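Local coordinates for protein sortase (Actinomyces oris, PDB 2XWG) that probably joins fimbrial (pilin) subunits covalently as a class C sortase, a membrane-bound cysteine transpeptidase whose soluble catalytic domain makes up this chain, at residues 64-69 with 137-142; 104-109 with 171-176; 147-152 with 209-214; 181-186 with 227-232; 188-193 with 221-226. One frame throughout, in Å; residues are numbered along the deposited sequence.

Contact 1: 64-69 with 137-142; sequences TYNNNL and LPVGGP
Tyr-65 and Asn-66, near the end of the N-terminal helix 55-68, pack on the loop 137-142 that leads from strand 129-131 to strand 144-149 of the sortase domain. The contact thus seats a helix on a connecting loop of the sortase β-barrel, with Glu-58 of the same helix ligating calcium further back. Tyr-65 has its ring carbon CG anti to the backbone N (chi1 -177°), which carries the ring out to Leu-137. The two side chains cross at about a right angle, and CD1 of Tyr-65 rests 3.7 Å from CG of Leu-137. Tyr-92 of helix 87-93 also packs against both of these side chains. Asn-66, the next residue, spans the gap with both ends of its amide. Its OD1 accepts the backbone N-H of Leu-137 at 2.8 Å, a bent bond (136° at the hydrogen) whose donor is tilted 18° from the carbonyl plane. The other end, ND2, lies 3.2 Å from CG2 of Val-139 and donates to a water at 2.7 Å. That water passes the bond on to Gly-140 O, 2.9 Å away, so one buried amide holds the loop at two levels. Between these levels the loop reverses in an inverse gamma turn centred on Pro-138, closed by Val-139 N bonding to Leu-137 O at 2.8 Å. Asn-67, more exposed, only skirts the end of the loop: its OD1 comes within 4.5 Å of Pro-142 O.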
# COMPACT_ATOMS: atom_id res chain seq x y z
N THR A 64 -13.83 -1.38 -10.20
CA THR A 64 -13.64 -1.31 -11.64
C THR A 64 -12.19 -0.95 -11.95
O THR A 64 -11.55 -1.65 -12.74
CB THR A 64 -14.64 -0.34 -12.31
OG1 THR A 64 -15.96 -0.91 -12.24
CG2 THR A 64 -14.26 -0.10 -13.77
N TYR A 65 -11.66 0.10 -11.31
CA TYR A 65 -10.24 0.46 -11.47
C TYR A 65 -9.29 -0.74 -11.36
O TYR A 65 -8.46 -0.98 -12.25
CB TYR A 65 -9.81 1.55 -10.47
CG TYR A 65 -8.36 2.00 -10.65
CD1 TYR A 65 -7.30 1.30 -10.09
CD2 TYR A 65 -8.05 3.13 -11.41
CE1 TYR A 65 -5.97 1.71 -10.26
CE2 TYR A 65 -6.73 3.55 -11.58
CZ TYR A 65 -5.70 2.84 -11.01
OH TYR A 65 -4.40 3.27 -11.21
N ASN A 66 -9.40 -1.47 -10.26
CA ASN A 66 -8.56 -2.64 -10.06
C ASN A 66 -8.66 -3.63 -11.22
O ASN A 66 -7.67 -4.18 -11.68
CB ASN A 66 -8.91 -3.33 -8.74
CG ASN A 66 -8.55 -2.48 -7.55
OD1 ASN A 66 -7.66 -1.67 -7.62
ND2 ASN A 66 -9.26 -2.67 -6.45
N ASN A 67 -9.88 -3.83 -11.70
CA ASN A 67 -10.15 -4.80 -12.75
C ASN A 67 -9.72 -4.37 -14.16
O ASN A 67 -9.41 -5.21 -15.01
CB ASN A 67 -11.63 -5.21 -12.70
CG ASN A 67 -11.95 -6.04 -11.47
OD1 ASN A 67 -11.10 -6.80 -10.99
ND2 ASN A 67 -13.16 -5.89 -10.94
N ASN A 68 -9.68 -3.06 -14.41
CA ASN A 68 -9.10 -2.55 -15.65
C ASN A 68 -7.60 -2.27 -15.52
O ASN A 68 -6.94 -1.91 -16.50
CB ASN A 68 -9.85 -1.30 -16.15
CG ASN A 68 -11.18 -1.64 -16.83
OD1 ASN A 68 -12.24 -1.17 -16.41
ND2 ASN A 68 -11.12 -2.44 -17.91
N LEU A 69 -7.07 -2.45 -14.32
CA LEU A 69 -5.65 -2.18 -14.07
C LEU A 69 -4.78 -3.12 -14.89
O LEU A 69 -4.94 -4.35 -14.84
CB LEU A 69 -5.32 -2.30 -12.58
CG LEU A 69 -3.99 -1.68 -12.11
CD1 LEU A 69 -3.97 -0.17 -12.37
CD2 LEU A 69 -3.77 -1.96 -10.65
N LEU A 137 -5.84 -0.47 -5.85
CA LEU A 137 -6.35 0.35 -4.76
C LEU A 137 -6.68 -0.54 -3.56
O LEU A 137 -7.07 -1.68 -3.74
CB LEU A 137 -7.61 1.09 -5.23
CG LEU A 137 -7.40 2.01 -6.43
CD1 LEU A 137 -8.70 2.65 -6.86
CD2 LEU A 137 -6.36 3.07 -6.14
N PRO A 138 -6.52 -0.02 -2.34
CA PRO A 138 -6.75 -0.87 -1.15
C PRO A 138 -8.23 -1.06 -0.80
O PRO A 138 -8.68 -0.57 0.25
CB PRO A 138 -6.05 -0.09 -0.03
CG PRO A 138 -6.12 1.33 -0.46
CD PRO A 138 -6.05 1.33 -1.97
N VAL A 139 -8.96 -1.77 -1.65
CA VAL A 139 -10.36 -2.10 -1.38
C VAL A 139 -10.52 -3.61 -1.43
O VAL A 139 -11.64 -4.13 -1.45
CB VAL A 139 -11.33 -1.45 -2.41
CG1 VAL A 139 -11.57 0.03 -2.10
CG2 VAL A 139 -10.79 -1.64 -3.83
N GLY A 140 -9.40 -4.32 -1.43
CA GLY A 140 -9.45 -5.77 -1.41
C GLY A 140 -10.17 -6.36 -2.61
O GLY A 140 -10.42 -5.67 -3.60
N GLY A 141 -10.49 -7.64 -2.55
CA GLY A 141 -11.16 -8.28 -3.65
C GLY A 141 -10.18 -9.14 -4.42
O GLY A 141 -9.00 -9.15 -4.09
N PRO A 142 -10.66 -9.84 -5.46
CA PRO A 142 -9.89 -10.92 -6.07
C PRO A 142 -8.98 -10.41 -7.20
O PRO A 142 -9.32 -9.45 -7.88
CB PRO A 142 -10.98 -11.81 -6.64
CG PRO A 142 -12.17 -10.83 -6.94
CD PRO A 142 -11.88 -9.53 -6.23
O HOH W 1 -11.07 -4.68 -6.22

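Contact 2: 104-109 with 171-176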
# COMPACT_ATOMS: atom_id res chain seq x y z
N ARG A 104 -7.11 3.72 5.77
CA ARG A 104 -6.37 3.69 7.03
C ARG A 104 -5.83 2.31 7.31
O ARG A 104 -6.52 1.32 7.03
CB ARG A 104 -7.28 4.05 8.19
CG ARG A 104 -7.64 5.46 8.21
CD ARG A 104 -7.75 5.90 9.63
NE ARG A 104 -7.14 7.22 9.76
CZ ARG A 104 -5.98 7.48 10.36
NH1 ARG A 104 -5.27 6.51 10.97
NH2 ARG A 104 -5.55 8.74 10.38
N ILE A 105 -4.64 2.22 7.91
CA ILE A 105 -4.08 0.92 8.25
C ILE A 105 -3.71 0.87 9.70
O ILE A 105 -3.18 1.83 10.23
CB ILE A 105 -2.82 0.62 7.45
CG1 ILE A 105 -2.27 -0.76 7.84
CG2 ILE A 105 -1.77 1.70 7.66
CD1 ILE A 105 -1.28 -1.25 6.85
N VAL A 106 -3.99 -0.26 10.34
CA VAL A 106 -3.63 -0.45 11.73
C VAL A 106 -2.96 -1.81 11.83
O VAL A 106 -3.50 -2.81 11.37
CB VAL A 106 -4.84 -0.39 12.69
CG1 VAL A 106 -5.88 -1.35 12.26
CG2 VAL A 106 -4.41 -0.71 14.12
N ILE A 107 -1.74 -1.82 12.38
CA ILE A 107 -0.95 -3.04 12.56
C ILE A 107 -0.74 -3.08 14.04
O ILE A 107 0.23 -2.54 14.55
CB ILE A 107 0.38 -2.92 11.86
CG1 ILE A 107 0.14 -2.44 10.44
CG2 ILE A 107 1.12 -4.28 11.83
CD1 ILE A 107 1.32 -1.77 9.83
N PRO A 108 -1.69 -3.67 14.76
CA PRO A 108 -1.77 -3.46 16.20
C PRO A 108 -0.49 -3.83 16.87
O PRO A 108 -0.02 -3.07 17.71
CB PRO A 108 -2.85 -4.43 16.65
CG PRO A 108 -3.60 -4.76 15.43
CD PRO A 108 -2.72 -4.60 14.26
N SER A 109 0.09 -4.97 16.49
CA SER A 109 1.20 -5.54 17.26
C SER A 109 2.48 -4.76 17.15
O SER A 109 3.44 -5.07 17.85
CB SER A 109 1.48 -6.99 16.87
OG SER A 109 2.07 -7.07 15.58
N VAL A 171 -1.16 -9.90 12.04
CA VAL A 171 -2.38 -9.46 11.42
C VAL A 171 -2.33 -7.95 11.22
O VAL A 171 -1.76 -7.25 12.05
CB VAL A 171 -3.53 -9.85 12.33
CG1 VAL A 171 -4.48 -8.71 12.53
CG2 VAL A 171 -4.22 -11.09 11.79
N PHE A 172 -2.87 -7.47 10.10
CA PHE A 172 -3.20 -6.05 9.93
C PHE A 172 -4.54 -5.83 9.26
O PHE A 172 -5.09 -6.75 8.63
CB PHE A 172 -2.11 -5.25 9.19
CG PHE A 172 -1.78 -5.75 7.82
CD1 PHE A 172 -0.77 -6.68 7.62
CD2 PHE A 172 -2.42 -5.23 6.72
CE1 PHE A 172 -0.43 -7.12 6.36
CE2 PHE A 172 -2.10 -5.65 5.44
CZ PHE A 172 -1.10 -6.60 5.26
N TYR A 173 -5.07 -4.61 9.40
CA TYR A 173 -6.40 -4.28 8.90
C TYR A 173 -6.34 -3.04 8.07
O TYR A 173 -5.74 -2.06 8.48
CB TYR A 173 -7.32 -3.98 10.05
CG TYR A 173 -7.46 -5.10 11.04
CD1 TYR A 173 -8.44 -6.07 10.88
CD2 TYR A 173 -6.63 -5.19 12.14
CE1 TYR A 173 -8.59 -7.09 11.79
CE2 TYR A 173 -6.78 -6.20 13.07
CZ TYR A 173 -7.76 -7.15 12.89
OH TYR A 173 -7.91 -8.17 13.80
N VAL A 174 -6.99 -3.06 6.92
CA VAL A 174 -7.05 -1.89 6.05
C VAL A 174 -8.52 -1.43 5.91
O VAL A 174 -9.30 -2.10 5.24
CB VAL A 174 -6.45 -2.22 4.68
CG1 VAL A 174 -6.50 -1.00 3.77
CG2 VAL A 174 -5.02 -2.72 4.85
N SER A 175 -8.88 -0.32 6.55
CA SER A 175 -10.24 0.25 6.44
C SER A 175 -10.37 1.33 5.37
O SER A 175 -9.56 2.25 5.29
CB SER A 175 -10.70 0.80 7.78
OG SER A 175 -10.81 -0.25 8.71
N SER A 176 -11.40 1.22 4.53
CA SER A 176 -11.72 2.25 3.55
C SER A 176 -13.14 2.07 3.06
O SER A 176 -13.66 0.95 3.05
CB SER A 176 -10.79 2.19 2.35
OG SER A 176 -11.04 1.01 1.61
O HOH W 2 -8.41 -0.10 9.49
O HOH W 3 -0.30 -6.81 14.31
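Arg-104 O takes the backbone N-H of Ser-175 at 2.9 Å, a weak bond from a water, and a CA-H contact from Val-174. The N-H of Arg-104 answers with a 2.9 Å bond to Ser-175 O, and Val-106 and Tyr-173 form the second hydrogen-bonded pair of this antiparallel ladder. On their side of the sheet CG1 of Val-106 lies 3.7 Å from CB of Tyr-173, the two side chains side by side. Pro-108 CG then meets the edge of the tyrosine ring, 4.2 Å from CE2. On the buried side Phe-172 has CG between its backbone N and carbonyl carbon (chi1 59°), which carries the ring away from strand 103-107. Its CB therefore does most of the touching, alongside Ile-107 CG1 at 3.8 Å, while its CD2 is 4.1 Å from CD1 of Ile-105. Past the last pair a water accepts from Ser-109 N and donates to Val-171 O at 2.7 Å, continuing the join where the first strand turns into a 3-10 segment. In the sortase barrel this ladder closes the sheet, since strand 103-107 also pairs with 112-118 and strand 171-176 with 179-191, while Ile-105, Ile-107 and Phe-172 pack on Leu-210 of strand 206-214.

Contact 3: 147-152 with 209-214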
# COMPACT_ATOMS: atom_id res chain seq x y z
N VAL A 147 -0.11 -2.24 -2.84
CA VAL A 147 1.21 -2.04 -2.25
C VAL A 147 1.25 -0.73 -1.47
O VAL A 147 1.06 0.34 -2.05
CB VAL A 147 2.28 -2.00 -3.32
CG1 VAL A 147 3.60 -1.57 -2.72
CG2 VAL A 147 2.41 -3.37 -3.97
N LEU A 148 1.48 -0.83 -0.16
CA LEU A 148 1.46 0.35 0.72
C LEU A 148 2.87 0.64 1.22
O LEU A 148 3.53 -0.25 1.76
CB LEU A 148 0.52 0.13 1.91
CG LEU A 148 -0.90 -0.30 1.56
CD1 LEU A 148 -1.70 -0.32 2.78
CD2 LEU A 148 -1.49 0.68 0.57
N THR A 149 3.28 1.90 1.07
CA THR A 149 4.66 2.35 1.23
C THR A 149 4.84 3.25 2.45
O THR A 149 4.02 4.13 2.69
CB THR A 149 5.05 3.20 0.03
OG1 THR A 149 4.61 2.54 -1.17
CG2 THR A 149 6.53 3.34 -0.03
N GLY A 150 5.93 3.04 3.20
CA GLY A 150 6.19 3.82 4.40
C GLY A 150 7.66 3.90 4.75
O GLY A 150 8.37 2.91 4.66
N HIS A 151 8.13 5.07 5.16
CA HIS A 151 9.52 5.30 5.52
C HIS A 151 9.96 4.42 6.66
O HIS A 151 9.15 3.96 7.45
CB HIS A 151 9.73 6.74 5.97
CG HIS A 151 9.89 7.73 4.85
ND1 HIS A 151 10.63 7.47 3.72
CD2 HIS A 151 9.42 8.99 4.70
CE1 HIS A 151 10.61 8.52 2.92
NE2 HIS A 151 9.88 9.46 3.49
N THR A 152 11.26 4.15 6.70
CA THR A 152 11.97 3.78 7.91
C THR A 152 13.04 4.84 8.06
O THR A 152 13.69 5.21 7.07
CB THR A 152 12.67 2.42 7.76
OG1 THR A 152 11.72 1.36 7.86
CG2 THR A 152 13.67 2.24 8.85
N THR A 209 0.86 -5.74 0.23
CA THR A 209 2.24 -5.68 0.69
C THR A 209 2.60 -4.33 1.31
O THR A 209 2.41 -3.27 0.70
CB THR A 209 3.22 -5.95 -0.47
OG1 THR A 209 2.92 -7.23 -1.04
CG2 THR A 209 4.65 -5.95 0.04
N LEU A 210 3.12 -4.38 2.54
CA LEU A 210 3.72 -3.23 3.19
C LEU A 210 5.21 -3.16 2.84
O LEU A 210 5.97 -4.07 3.16
CB LEU A 210 3.55 -3.39 4.70
CG LEU A 210 2.14 -3.81 5.13
CD1 LEU A 210 2.07 -4.00 6.62
CD2 LEU A 210 1.10 -2.79 4.70
N ILE A 211 5.65 -2.09 2.20
CA ILE A 211 7.06 -2.02 1.88
C ILE A 211 7.75 -0.85 2.55
O ILE A 211 7.23 0.24 2.57
CB ILE A 211 7.27 -1.92 0.37
CG1 ILE A 211 8.76 -1.86 0.04
CG2 ILE A 211 6.56 -0.70 -0.18
CD1 ILE A 211 9.04 -1.96 -1.45
N THR A 212 8.94 -1.09 3.11
CA THR A 212 9.75 -0.02 3.68
C THR A 212 11.22 -0.18 3.27
O THR A 212 11.59 -1.14 2.59
CB THR A 212 9.65 -0.01 5.19
OG1 THR A 212 10.33 1.13 5.71
CG2 THR A 212 10.29 -1.23 5.74
N CYS A 213 12.05 0.78 3.64
CA CYS A 213 13.48 0.67 3.38
C CYS A 213 14.18 -0.04 4.50
O CYS A 213 13.70 -0.04 5.64
CB CYS A 213 14.08 2.04 3.19
SG CYS A 213 13.51 2.72 1.68
N THR A 214 15.31 -0.66 4.19
CA THR A 214 16.07 -1.43 5.17
C THR A 214 17.50 -1.63 4.67
O THR A 214 17.73 -1.71 3.46
CB THR A 214 15.42 -2.78 5.46
OG1 THR A 214 15.76 -3.20 6.79
CG2 THR A 214 15.87 -3.83 4.45
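Thr-212 OG1 donates to Gly-150 O at 2.8 Å, from a position tilted 21° out of the carbonyl plane. Thr-152 OG1 lies 2.6 Å from Thr-212 OG1, the two threonine side chains crossing at about a right angle, with Cys-213 O a second, longer possibility for its proton. Thr-212 can meet both partners because its OG1 stands anti to the backbone N (chi1 -174°), projecting toward the neighbouring segment. Behind this polar cluster comes a regular parallel ladder. Gly-150 N bonds to Ile-211 O and Ile-211 N to Leu-148 O, and the ladder continues with Leu-148 N on Thr-209 O at 2.7 Å. Residues 209-213, Thr-Leu-Ile-Thr-Cys, match the TLXTC signature of sortases, with the predicted nucleophile Cys-213 at its end and the predicted acid-base residue His-151 on the adjoining segment. The parallel pairing therefore brings both predicted active-site residues to the same end of the barrel. Packing flanks the ladder on its two faces: CG1 of Val-147 lies 4.0 Å from CG2 of Ile-211 on one, and Leu-148 CB is 4.1 Å from Leu-210 CD2 on the other. Further out, the ring of Trp-78 meets His-151, Thr-209 OG1 is bonded to His-145 and Thr-226, and Leu-210 packs on Ile-105 and Ile-107 of strand 103-107.

Contact 4: 181-186 with 227-232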
# COMPACT_ATOMS: atom_id res chain seq x y z
N LEU A 181 -10.82 -4.52 6.08
CA LEU A 181 -10.25 -5.71 5.49
C LEU A 181 -9.17 -6.30 6.40
O LEU A 181 -8.20 -5.62 6.72
CB LEU A 181 -9.61 -5.34 4.16
CG LEU A 181 -10.36 -4.43 3.19
CD1 LEU A 181 -9.56 -4.36 1.91
CD2 LEU A 181 -11.78 -4.92 2.92
N LYS A 182 -9.34 -7.55 6.82
CA LYS A 182 -8.31 -8.19 7.62
C LYS A 182 -7.35 -8.95 6.73
O LYS A 182 -7.79 -9.78 5.94
CB LYS A 182 -8.94 -9.16 8.61
CG LYS A 182 -7.96 -9.85 9.53
CD LYS A 182 -8.69 -10.78 10.48
CE LYS A 182 -7.77 -11.33 11.55
NZ LYS A 182 -8.43 -12.42 12.36
N TYR A 183 -6.05 -8.67 6.86
CA TYR A 183 -4.99 -9.46 6.20
C TYR A 183 -4.10 -10.18 7.21
O TYR A 183 -3.87 -9.68 8.31
CB TYR A 183 -4.13 -8.59 5.29
CG TYR A 183 -4.91 -8.01 4.16
CD1 TYR A 183 -5.65 -6.87 4.33
CD2 TYR A 183 -4.93 -8.61 2.92
CE1 TYR A 183 -6.39 -6.34 3.31
CE2 TYR A 183 -5.64 -8.09 1.89
CZ TYR A 183 -6.38 -6.96 2.09
OH TYR A 183 -7.13 -6.42 1.05
N GLU A 184 -3.60 -11.36 6.85
CA GLU A 184 -2.68 -12.09 7.70
C GLU A 184 -1.33 -12.19 6.98
O GLU A 184 -1.29 -12.50 5.79
CB GLU A 184 -3.24 -13.47 8.05
CG GLU A 184 -2.30 -14.34 8.89
CD GLU A 184 -2.84 -15.76 9.15
OE1 GLU A 184 -3.28 -16.43 8.18
OE2 GLU A 184 -2.83 -16.20 10.33
N VAL A 185 -0.23 -11.91 7.68
CA VAL A 185 1.09 -11.90 7.06
C VAL A 185 1.54 -13.32 6.70
O VAL A 185 1.57 -14.20 7.56
CB VAL A 185 2.14 -11.29 7.99
CG1 VAL A 185 3.53 -11.40 7.40
CG2 VAL A 185 1.79 -9.85 8.29
N ASN A 186 1.89 -13.55 5.44
CA ASN A 186 2.30 -14.88 5.06
C ASN A 186 3.55 -14.91 4.18
O ASN A 186 3.84 -15.93 3.54
CB ASN A 186 1.16 -15.64 4.38
CG ASN A 186 0.87 -15.13 2.98
OD1 ASN A 186 1.63 -14.34 2.41
ND2 ASN A 186 -0.23 -15.61 2.40
N GLY A 227 0.62 -9.60 3.19
CA GLY A 227 -0.47 -10.22 3.91
C GLY A 227 -1.50 -10.72 2.92
O GLY A 227 -1.62 -10.17 1.82
N GLU A 228 -2.25 -11.75 3.30
CA GLU A 228 -3.31 -12.26 2.45
C GLU A 228 -4.67 -12.10 3.12
O GLU A 228 -4.80 -12.31 4.33
CB GLU A 228 -3.07 -13.71 2.07
CG GLU A 228 -4.00 -14.20 0.95
CD GLU A 228 -3.39 -15.34 0.13
OE1 GLU A 228 -2.31 -15.85 0.52
OE2 GLU A 228 -3.97 -15.70 -0.91
N ARG A 229 -5.67 -11.72 2.34
CA ARG A 229 -7.00 -11.48 2.87
C ARG A 229 -7.46 -12.68 3.68
O ARG A 229 -7.34 -13.82 3.25
CB ARG A 229 -7.97 -11.21 1.71
CG ARG A 229 -9.41 -10.89 2.13
CD ARG A 229 -9.50 -9.53 2.82
NE ARG A 229 -10.88 -9.14 3.12
CZ ARG A 229 -11.67 -8.53 2.24
NH1 ARG A 229 -11.20 -8.26 1.03
NH2 ARG A 229 -12.91 -8.19 2.56
N VAL A 230 -7.98 -12.42 4.88
CA VAL A 230 -8.58 -13.44 5.73
C VAL A 230 -10.00 -13.00 6.12
O VAL A 230 -10.20 -11.87 6.57
CB VAL A 230 -7.79 -13.62 7.03
CG1 VAL A 230 -8.70 -14.20 8.10
CG2 VAL A 230 -6.57 -14.52 6.80
N PRO A 231 -11.00 -13.89 5.93
CA PRO A 231 -12.33 -13.48 6.42
C PRO A 231 -12.40 -13.62 7.95
O PRO A 231 -11.65 -14.41 8.54
CB PRO A 231 -13.28 -14.46 5.72
CG PRO A 231 -12.49 -14.99 4.52
CD PRO A 231 -11.07 -15.06 5.04
N MET A 232 -13.29 -12.85 8.57
CA MET A 232 -13.32 -12.80 10.04
C MET A 232 -14.40 -13.69 10.67
O MET A 232 -15.59 -13.39 10.62
CB MET A 232 -13.47 -11.35 10.51
CG MET A 232 -12.54 -10.39 9.78
SD MET A 232 -12.65 -8.70 10.41
CE MET A 232 -13.10 -7.81 8.91
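An antiparallel ladder joins residues 181-186 of strand 179-191 to residues 227-229 of strand 221-229 and runs on into the C-terminal tail, on a side of the sortase barrel away from the active site. In its hydrogen-bonded pair Glu-184 N bonds Glu-228 O at 2.9 Å and Glu-228 N bonds Glu-184 O at 2.8 Å; Val-230 N extends it with a nearly straight bond to Lys-182 O. The CA atoms come closest at Gly-227 and Val-185, 3.9 Å apart. On one face the Tyr-183 ring lies against the other backbone, and Arg-229 CD sits over the ring, offset toward its rim. Arg-229 continues past it, bent at chi2 (69°), until Leu-181 CD2 covers one face of the guanidinium, 3.5 Å from NH2. On the other face the aliphatic part of Lys-182 runs beside Val-230, and its CD touches Met-232 CG at 3.9 Å. Val-230 CG2 also rests on Glu-184 CB at 3.7 Å. At the far end Asn-186 ND2 donates a weak bond of 2.8 Å to Glu-228 OE1, the amide and carboxylate planes 88° apart. Arg-205 forms a salt bridge with that same oxygen and probably balances the carboxylate's charge. Asp-206 takes both Arg-229 NH1 and Tyr-183 OH, and so probably fixes the orientation of guanidinium and phenol together.

Contact 5: 188-193 with 221-226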
# COMPACT_ATOMS: atom_id res chain seq x y z
N ILE A 188 7.57 -12.74 4.20
CA ILE A 188 8.47 -11.65 4.53
C ILE A 188 9.78 -11.89 3.80
O ILE A 188 10.22 -13.02 3.65
CB ILE A 188 8.69 -11.57 6.04
CG1 ILE A 188 7.33 -11.59 6.75
CG2 ILE A 188 9.51 -10.33 6.39
CD1 ILE A 188 7.36 -11.21 8.20
N THR A 189 10.39 -10.81 3.34
CA THR A 189 11.39 -10.91 2.30
C THR A 189 12.17 -9.61 2.15
O THR A 189 11.57 -8.56 2.00
CB THR A 189 10.70 -11.16 0.95
OG1 THR A 189 10.23 -12.51 0.90
CG2 THR A 189 11.68 -10.93 -0.19
N VAL A 190 13.50 -9.69 2.19
CA VAL A 190 14.34 -8.52 1.94
C VAL A 190 14.73 -8.59 0.48
O VAL A 190 14.65 -9.64 -0.10
CB VAL A 190 15.54 -8.50 2.86
CG1 VAL A 190 16.53 -7.45 2.42
CG2 VAL A 190 15.08 -8.21 4.27
N VAL A 191 15.11 -7.48 -0.12
CA VAL A 191 15.16 -7.45 -1.57
C VAL A 191 15.87 -6.19 -2.04
O VAL A 191 15.98 -5.25 -1.29
CB VAL A 191 13.73 -7.56 -2.16
CG1 VAL A 191 13.43 -6.45 -3.17
CG2 VAL A 191 13.51 -8.93 -2.75
N LYS A 192 16.39 -6.21 -3.26
CA LYS A 192 17.06 -5.03 -3.80
C LYS A 192 16.01 -4.13 -4.43
O LYS A 192 15.01 -4.62 -4.94
CB LYS A 192 18.07 -5.45 -4.88
CG LYS A 192 19.35 -6.05 -4.36
CD LYS A 192 20.26 -6.45 -5.53
CE LYS A 192 21.47 -7.26 -5.05
NZ LYS A 192 21.05 -8.49 -4.30
N PRO A 193 16.28 -2.82 -4.44
CA PRO A 193 15.37 -1.79 -4.96
C PRO A 193 14.79 -2.10 -6.34
O PRO A 193 13.62 -1.78 -6.63
CB PRO A 193 16.26 -0.56 -5.05
CG PRO A 193 17.25 -0.76 -3.97
CD PRO A 193 17.53 -2.23 -3.95
N HIS A 221 18.41 -1.85 0.83
CA HIS A 221 17.39 -2.79 0.36
C HIS A 221 15.93 -2.34 0.64
O HIS A 221 15.69 -1.18 0.94
CB HIS A 221 17.63 -4.18 0.95
CG HIS A 221 18.92 -4.81 0.50
ND1 HIS A 221 20.13 -4.53 1.09
CD2 HIS A 221 19.18 -5.71 -0.48
CE1 HIS A 221 21.08 -5.23 0.50
NE2 HIS A 221 20.53 -5.95 -0.46
N ARG A 222 14.99 -3.27 0.50
CA ARG A 222 13.58 -3.05 0.81
C ARG A 222 13.02 -4.21 1.59
O ARG A 222 13.24 -5.35 1.22
CB ARG A 222 12.76 -2.96 -0.47
CG ARG A 222 13.20 -1.89 -1.40
CD ARG A 222 13.31 -0.57 -0.70
NE ARG A 222 13.73 0.45 -1.66
CZ ARG A 222 14.84 1.16 -1.56
NH1 ARG A 222 15.66 0.97 -0.53
NH2 ARG A 222 15.12 2.08 -2.48
N LEU A 223 12.27 -3.95 2.64
CA LEU A 223 11.61 -5.02 3.37
C LEU A 223 10.15 -5.13 2.91
O LEU A 223 9.42 -4.14 2.93
CB LEU A 223 11.72 -4.78 4.87
CG LEU A 223 10.74 -5.57 5.71
CD1 LEU A 223 11.21 -7.00 5.76
CD2 LEU A 223 10.66 -4.99 7.12
N LEU A 224 9.73 -6.31 2.47
CA LEU A 224 8.39 -6.52 1.93
C LEU A 224 7.66 -7.49 2.81
O LEU A 224 8.02 -8.65 2.87
CB LEU A 224 8.41 -7.13 0.53
CG LEU A 224 9.23 -6.57 -0.65
CD1 LEU A 224 8.49 -6.79 -1.95
CD2 LEU A 224 9.55 -5.12 -0.53
N VAL A 225 6.62 -7.01 3.48
CA VAL A 225 5.76 -7.85 4.28
C VAL A 225 4.45 -7.99 3.51
O VAL A 225 3.78 -7.00 3.22
CB VAL A 225 5.49 -7.21 5.65
CG1 VAL A 225 4.28 -7.87 6.34
CG2 VAL A 225 6.74 -7.28 6.52
N THR A 226 4.09 -9.21 3.15
CA THR A 226 2.90 -9.44 2.36
C THR A 226 1.85 -10.09 3.25
O THR A 226 2.16 -11.02 4.00
CB THR A 226 3.18 -10.36 1.15
OG1 THR A 226 4.21 -9.79 0.32
CG2 THR A 226 1.91 -10.57 0.33
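Arg-222 leaves its strand with CG anti to the carbonyl carbon (chi1 -58°) and then bends at chi2 (-51°), which swings the guanidinium back across Pro-193. Pro-193 CG lies over one face of the guanidinium, offset toward its rim and 3.9 Å from Arg-222 NH2. From its own strand Arg-222 NH1 reaches back to His-221 O at 2.6 Å, approaching from above the carbonyl plane. His-221, also turned with CG beside its backbone N (chi1 -65°), lays its ring edge toward Val-191 O, which is 3.3 Å from CD2. That oxygen is the acceptor for the N-H of Arg-222, with N 2.8 Å away. Lys-192 runs beside the imidazole, its CG 3.9 Å from CD2, and the side chain of Val-190 crosses that of His-221 at about a right angle, CG1 against CB. Further along the antiparallel pair the register is held by Leu-224 N bonding to Thr-189 O at 2.9 Å. There Ile-188 CG2 packs side by side with Leu-223 CD1 at 3.8 Å and with Val-225 CG2, a small apolar row on the face shared with Val-190. The opposite face carries Leu-224, which packs on Ile-211 of the next strand. Arg-222 NE forms a salt bridge with Asp-76, and the side chains of Arg-222 and Cys-213, the predicted nucleophile, are about 4 Å apart at their nearest atoms. Asp-76, Pro-77 and Trp-78 match the Asp-Pro-aromatic lid of class C sortases, consistent with Arg-222 being the arginine of the sortase active site, with the lid over it.

Contacts 2 to 5 belong to one curled β-sheet, the sortase barrel, and contact 1 fastens the N-terminal helix 55-68 to one of its loops. Contact 2 pairs strands 103-107 and 171-176, first and last in the sheet order. Contacts 4 and 5 share strands 179-191 and 221-229, centres 19 Å apart, with 5 nested inside the loop closed by 4. Contacts 3 and 5 have centres 8 Å apart, so the predicted catalytic pair and Arg-222 lie at one end of the barrel. Contact 1, its centre about 20 Å from that of contact 3, touches contacts 2 and 4. Along the chain it closes before contacts 3, 4 and 5 open, whereas the segments of contacts 2 and 3 alternate.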